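Local coordinates for thermospermine synthase (PDB 6BQ6), which probably transfers an aminopropyl group from decarboxylated S-adenosylmethionine to spermidine, yielding thermospermine and methylthioadenosine, at residues T216-A221 with S231-T236; T236-F241 with S308-T313. All coordinates share one frame; numbering follows the deposited sequence.

Overall arrangement
Contacts 1 and 2 lie in series along the chain and share helix 230-238, with residues 216-221, at the end of strand 212-220 and just past it, on one side of it and the end of helix 303-311 on another. Their centres are about 9 Å apart, and Thr236 belongs to both. Contact 1 is buried and seats the helix against the mixed sheet of the Rossmann-like domain, next to the thermospermine pocket reached by Gln217. Contact 2 lies farther from the centre of the chain. Ser231 OG bonds Glu312 OE1 at 2.8 Å, joining the two. Helix 230-238 thus lies between the strand that carries Gln217 of the pocket and helix 303-311 near the C-terminus.

Contact 1 of 2, residues T216-A221 with S231-T236; sequences TQAGPA and SCIYNT
This is a small, buried, apolar packing of a helix on a sheet strand, in which Ile233 of helix 230-238 is pressed against Thr216 and Ala218 of strand 212-220. Strand 216-220 and helix 231-236 run roughly antiparallel, their axes at 145° and 8.2 Å apart at closest approach. Ile233 supplies both touching branches. Its CD1, at the end of an extended CG1 arm (chi2 174°), lies over the strand backbone 3.5 Å from Ala218 CA and also meets Ala218 CB. The other branch, CG2, sits 3.8 Å from Thr216 CG2, methyl against methyl. Alternate residues of the strand, Thr216 and Ala218, direct their CB atoms toward the helix, while Gln217 starts out on the other side. The strand belongs to the mixed sheet of the Rossmann-like fold shared with AdoMet-dependent methyltransferases, hydrogen-bonded there to strands 175-181 and 256-264. Thr216 turns its hydroxyl away from the isoleucine: with OG1 anti to the backbone N (chi1 -177°), it bonds Gln217 O at 2.7 Å and leaves the methyl for packing. Replacing Thr216 by a serine would probably leave Ile233 CG2 without its methyl partner and open a small gap between helix and strand. On the pocket side, Gln217 touches the bound thermospermine. Its OE1 accepts from Gly219 N at 3.0 Å, the donor standing above the amide carbonyl plane, and from Trp258 NE1, whereas NE2 donates to Asp184 OD1; these bonds fix which way the amide is turned.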
loop_
_atom_site.group_PDB
_atom_site.type_symbol
_atom_site.label_atom_id
_atom_site.label_comp_id
_atom_site.label_asym_id
_atom_site.label_seq_id
_atom_site.Cartn_x
_atom_site.Cartn_y
_atom_site.Cartn_z
ATOM N N THR B 216 -10.357 -8.545 31.820
ATOM C CA THR B 216 -9.568 -8.896 30.666
ATOM C C THR B 216 -9.792 -7.860 29.572
ATOM O O THR B 216 -10.932 -7.440 29.333
ATOM C CB THR B 216 -9.848 -10.347 30.154
ATOM O OG1 THR B 216 -8.971 -10.626 29.056
ATOM C CG2 THR B 216 -11.288 -10.535 29.735
ATOM N N GLN B 217 -8.750 -7.603 28.789
ATOM C CA GLN B 217 -8.941 -7.035 27.484
ATOM C C GLN B 217 -9.785 -8.023 26.653
ATOM O O GLN B 217 -9.712 -9.241 26.819
ATOM C CB GLN B 217 -7.637 -6.668 26.840
ATOM C CG GLN B 217 -6.870 -7.799 26.151
ATOM C CD GLN B 217 -7.342 -8.022 24.729
ATOM O OE1 GLN B 217 -7.910 -7.134 24.105
ATOM N NE2 GLN B 217 -7.213 -9.237 24.253
ATOM N N ALA B 218 -10.621 -7.482 25.783
ATOM C CA ALA B 218 -11.617 -8.320 25.098
ATOM C C ALA B 218 -11.780 -7.993 23.609
ATOM O O ALA B 218 -12.830 -8.256 23.033
ATOM C CB ALA B 218 -12.903 -8.255 25.858
ATOM N N GLY B 219 -10.717 -7.510 22.994
ATOM C CA GLY B 219 -10.621 -7.339 21.594
ATOM C C GLY B 219 -11.365 -6.177 21.038
ATOM O O GLY B 219 -11.850 -5.313 21.775
ATOM N N PRO B 220 -11.500 -6.183 19.722
ATOM C CA PRO B 220 -12.279 -5.140 19.094
ATOM C C PRO B 220 -13.692 -5.081 19.627
ATOM O O PRO B 220 -14.342 -6.097 19.868
ATOM C CB PRO B 220 -12.250 -5.526 17.620
ATOM C CG PRO B 220 -11.034 -6.362 17.444
ATOM C CD PRO B 220 -10.976 -7.139 18.722
ATOM N N ALA B 221 -14.215 -3.878 19.752
ATOM C CA ALA B 221 -15.581 -3.693 20.264
ATOM C C ALA B 221 -16.415 -2.716 19.406
ATOM O O ALA B 221 -17.337 -2.063 19.882
ATOM C CB ALA B 221 -15.570 -3.323 21.705
ATOM N N SER B 231 -17.945 -10.224 22.156
ATOM C CA SER B 231 -19.160 -10.865 22.631
ATOM C C SER B 231 -18.950 -12.268 23.193
ATOM O O SER B 231 -19.607 -12.632 24.161
ATOM C CB SER B 231 -20.215 -10.968 21.544
ATOM O OG SER B 231 -19.684 -11.576 20.396
ATOM N N CYS B 232 -18.052 -13.031 22.573
ATOM C CA CYS B 232 -17.685 -14.358 23.067
ATOM C C CYS B 232 -17.045 -14.368 24.451
ATOM O O CYS B 232 -17.345 -15.195 25.286
ATOM C CB CYS B 232 -16.723 -14.991 22.091
ATOM S SG CYS B 232 -17.358 -15.099 20.402
ATOM N N ILE B 233 -16.132 -13.433 24.649
ATOM C CA ILE B 233 -15.494 -13.261 25.952
ATOM C C ILE B 233 -16.535 -12.874 27.013
ATOM O O ILE B 233 -16.597 -13.438 28.086
ATOM C CB ILE B 233 -14.376 -12.216 25.873
ATOM C CG1 ILE B 233 -13.184 -12.767 25.057
ATOM C CG2 ILE B 233 -13.903 -11.863 27.283
ATOM C CD1 ILE B 233 -12.085 -11.791 24.793
ATOM N N TYR B 234 -17.387 -11.903 26.697
ATOM C CA TYR B 234 -18.464 -11.563 27.570
ATOM C C TYR B 234 -19.317 -12.792 27.938
ATOM O O TYR B 234 -19.577 -13.061 29.078
ATOM C CB TYR B 234 -19.340 -10.454 26.950
ATOM C CG TYR B 234 -20.600 -10.221 27.706
ATOM C CD1 TYR B 234 -20.606 -9.548 28.904
ATOM C CD2 TYR B 234 -21.828 -10.731 27.235
ATOM C CE1 TYR B 234 -21.786 -9.377 29.631
ATOM C CE2 TYR B 234 -22.990 -10.558 27.934
ATOM C CZ TYR B 234 -22.996 -9.870 29.123
ATOM O OH TYR B 234 -24.164 -9.712 29.845
ATOM N N ASN B 235 -19.760 -13.519 26.938
ATOM C CA ASN B 235 -20.618 -14.664 27.214
ATOM C C ASN B 235 -19.932 -15.767 27.997
ATOM O O ASN B 235 -20.564 -16.408 28.845
ATOM C CB ASN B 235 -21.231 -15.229 25.933
ATOM C CG ASN B 235 -22.377 -16.205 26.231
ATOM O OD1 ASN B 235 -23.290 -15.871 26.996
ATOM N ND2 ASN B 235 -22.306 -17.433 25.671
ATOM N N THR B 236 -18.661 -16.002 27.705
ATOM C CA THR B 236 -17.902 -17.016 28.431
ATOM C C THR B 236 -17.841 -16.620 29.895
ATOM O O THR B 236 -18.145 -17.422 30.798
ATOM C CB THR B 236 -16.526 -17.243 27.804
ATOM O OG1 THR B 236 -16.682 -17.612 26.419
ATOM C CG2 THR B 236 -15.773 -18.334 28.527
#

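Contact 2 of 2, residues T236-F241 with S308-T313; sequences TLRQVF and SLNNET
The C-terminal end of helix 303-311 is joined to helix 230-238 by an arginine bonded to a main-chain carbonyl, with Arg238 reaching across to Asn310 O. NH1 makes the stronger bond, 3.0 Å to Asn310 O with an N-H...O angle of 160°; NH2 adds a weak one of 3.3 Å to the same oxygen. Asn310 O lies at the edge of the guanidinium, in its plane, yet NH1 stands well above the plane of the peptide carbonyl, 56° out of it. The arginine leaves its helix with CG anti to the backbone N (chi1 -176°) and bends at chi3, which brings the flat head to the carbonyl. Helix C-termini commonly present main-chain carbonyls that lack an in-helix donor, and the positive guanidinium is suited to such an end, where the helix dipole would probably favour it. Glu312 O also lies near the guanidinium plane, 3.4 Å from NH1. Within its own helix Arg238 is steadied by Asn235 OD1, which accepts from NH1. Beside this polar bridge, Leu309 packs on Phe230 and Tyr234, while OE2 of Glu312 accepts from His314 N.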
loop_
_atom_site.group_PDB
_atom_site.type_symbol
_atom_site.label_atom_id
_atom_site.label_comp_id
_atom_site.label_asym_id
_atom_site.label_seq_id
_atom_site.Cartn_x
_atom_site.Cartn_y
_atom_site.Cartn_z
ATOM N N THR B 236 -18.661 -16.002 27.705
ATOM C CA THR B 236 -17.902 -17.016 28.431
ATOM C C THR B 236 -17.841 -16.620 29.895
ATOM O O THR B 236 -18.145 -17.422 30.798
ATOM C CB THR B 236 -16.526 -17.243 27.804
ATOM O OG1 THR B 236 -16.682 -17.612 26.419
ATOM C CG2 THR B 236 -15.773 -18.334 28.527
ATOM N N LEU B 237 -17.506 -15.350 30.170
ATOM C CA LEU B 237 -17.487 -14.891 31.555
ATOM C C LEU B 237 -18.856 -14.941 32.244
ATOM O O LEU B 237 -18.919 -15.196 33.438
ATOM C CB LEU B 237 -16.872 -13.495 31.655
ATOM C CG LEU B 237 -15.364 -13.452 31.438
ATOM C CD1 LEU B 237 -14.884 -12.039 31.138
ATOM C CD2 LEU B 237 -14.630 -14.025 32.615
ATOM N N ARG B 238 -19.942 -14.712 31.498
ATOM C CA ARG B 238 -21.296 -14.739 32.053
ATOM C C ARG B 238 -21.637 -16.158 32.541
ATOM O O ARG B 238 -22.471 -16.361 33.449
ATOM C CB ARG B 238 -22.283 -14.257 30.954
ATOM C CG ARG B 238 -23.710 -14.133 31.392
ATOM C CD ARG B 238 -24.531 -13.295 30.404
ATOM N NE ARG B 238 -24.497 -13.776 29.011
ATOM C CZ ARG B 238 -25.412 -13.458 28.080
ATOM N NH1 ARG B 238 -25.314 -13.894 26.827
ATOM N NH2 ARG B 238 -26.440 -12.692 28.414
ATOM N N GLN B 239 -20.950 -17.146 32.004
ATOM C CA GLN B 239 -21.170 -18.546 32.479
ATOM C C GLN B 239 -20.501 -18.864 33.810
ATOM O O GLN B 239 -20.716 -19.945 34.376
ATOM C CB GLN B 239 -20.614 -19.568 31.467
ATOM C CG GLN B 239 -21.061 -19.418 30.030
ATOM C CD GLN B 239 -22.537 -19.187 29.898
ATOM O OE1 GLN B 239 -23.346 -19.957 30.450
ATOM N NE2 GLN B 239 -22.924 -18.144 29.174
ATOM N N VAL B 240 -19.588 -18.013 34.264
ATOM C CA VAL B 240 -18.754 -18.300 35.406
ATOM C C VAL B 240 -18.983 -17.355 36.578
ATOM O O VAL B 240 -18.921 -17.773 37.715
ATOM C CB VAL B 240 -17.263 -18.250 35.002
ATOM C CG1 VAL B 240 -16.321 -18.538 36.167
ATOM C CG2 VAL B 240 -16.996 -19.208 33.833
ATOM N N PHE B 241 -19.093 -16.056 36.312
ATOM C CA PHE B 241 -19.227 -15.058 37.363
ATOM C C PHE B 241 -20.613 -14.449 37.355
ATOM O O PHE B 241 -21.248 -14.340 36.290
ATOM C CB PHE B 241 -18.238 -13.894 37.093
ATOM C CG PHE B 241 -16.795 -14.263 37.265
ATOM C CD1 PHE B 241 -16.205 -14.207 38.515
ATOM C CD2 PHE B 241 -16.032 -14.661 36.190
ATOM C CE1 PHE B 241 -14.873 -14.555 38.681
ATOM C CE2 PHE B 241 -14.717 -14.989 36.339
ATOM C CZ PHE B 241 -14.123 -14.934 37.589
ATOM N N SER B 308 -26.512 -7.776 20.855
ATOM C CA SER B 308 -25.610 -8.803 20.340
ATOM C C SER B 308 -24.933 -9.561 21.488
ATOM O O SER B 308 -24.899 -10.819 21.498
ATOM C CB SER B 308 -24.624 -8.141 19.365
ATOM O OG SER B 308 -23.655 -9.020 18.867
ATOM N N LEU B 309 -24.448 -8.820 22.479
ATOM C CA LEU B 309 -23.881 -9.453 23.694
ATOM C C LEU B 309 -24.894 -10.304 24.440
ATOM O O LEU B 309 -24.598 -11.436 24.791
ATOM C CB LEU B 309 -23.238 -8.423 24.629
ATOM C CG LEU B 309 -21.718 -8.352 24.426
ATOM C CD1 LEU B 309 -21.284 -7.965 23.038
ATOM C CD2 LEU B 309 -21.116 -7.406 25.449
ATOM N N ASN B 310 -26.091 -9.755 24.643
ATOM C CA ASN B 310 -27.177 -10.475 25.289
ATOM C C ASN B 310 -27.501 -11.806 24.646
ATOM O O ASN B 310 -27.692 -12.793 25.362
ATOM C CB ASN B 310 -28.455 -9.638 25.290
ATOM C CG ASN B 310 -28.665 -8.908 26.587
ATOM O OD1 ASN B 310 -28.812 -7.669 26.609
ATOM N ND2 ASN B 310 -28.740 -9.679 27.694
ATOM N N ASN B 311 -27.516 -11.841 23.312
ATOM C CA ASN B 311 -27.942 -13.028 22.561
ATOM C C ASN B 311 -26.814 -14.001 22.200
ATOM O O ASN B 311 -27.064 -15.079 21.640
ATOM C CB ASN B 311 -28.700 -12.591 21.302
ATOM C CG ASN B 311 -29.895 -11.733 21.635
ATOM O OD1 ASN B 311 -30.566 -11.945 22.646
ATOM N ND2 ASN B 311 -30.143 -10.732 20.817
ATOM N N GLU B 312 -25.572 -13.642 22.546
ATOM C CA GLU B 312 -24.421 -14.437 22.201
ATOM C C GLU B 312 -24.511 -15.781 22.889
ATOM O O GLU B 312 -24.748 -15.828 24.082
ATOM C CB GLU B 312 -23.156 -13.725 22.668
ATOM C CG GLU B 312 -21.865 -14.439 22.364
ATOM C CD GLU B 312 -21.685 -14.680 20.900
ATOM O OE1 GLU B 312 -21.458 -13.705 20.173
ATOM O OE2 GLU B 312 -21.815 -15.850 20.462
ATOM N N THR B 313 -24.331 -16.855 22.121
ATOM C CA THR B 313 -24.263 -18.217 22.685
ATOM C C THR B 313 -22.887 -18.867 22.644
ATOM O O THR B 313 -22.720 -19.936 23.238
ATOM C CB THR B 313 -25.290 -19.137 21.994
ATOM O OG1 THR B 313 -25.094 -19.097 20.577
ATOM C CG2 THR B 313 -26.693 -18.629 22.305
#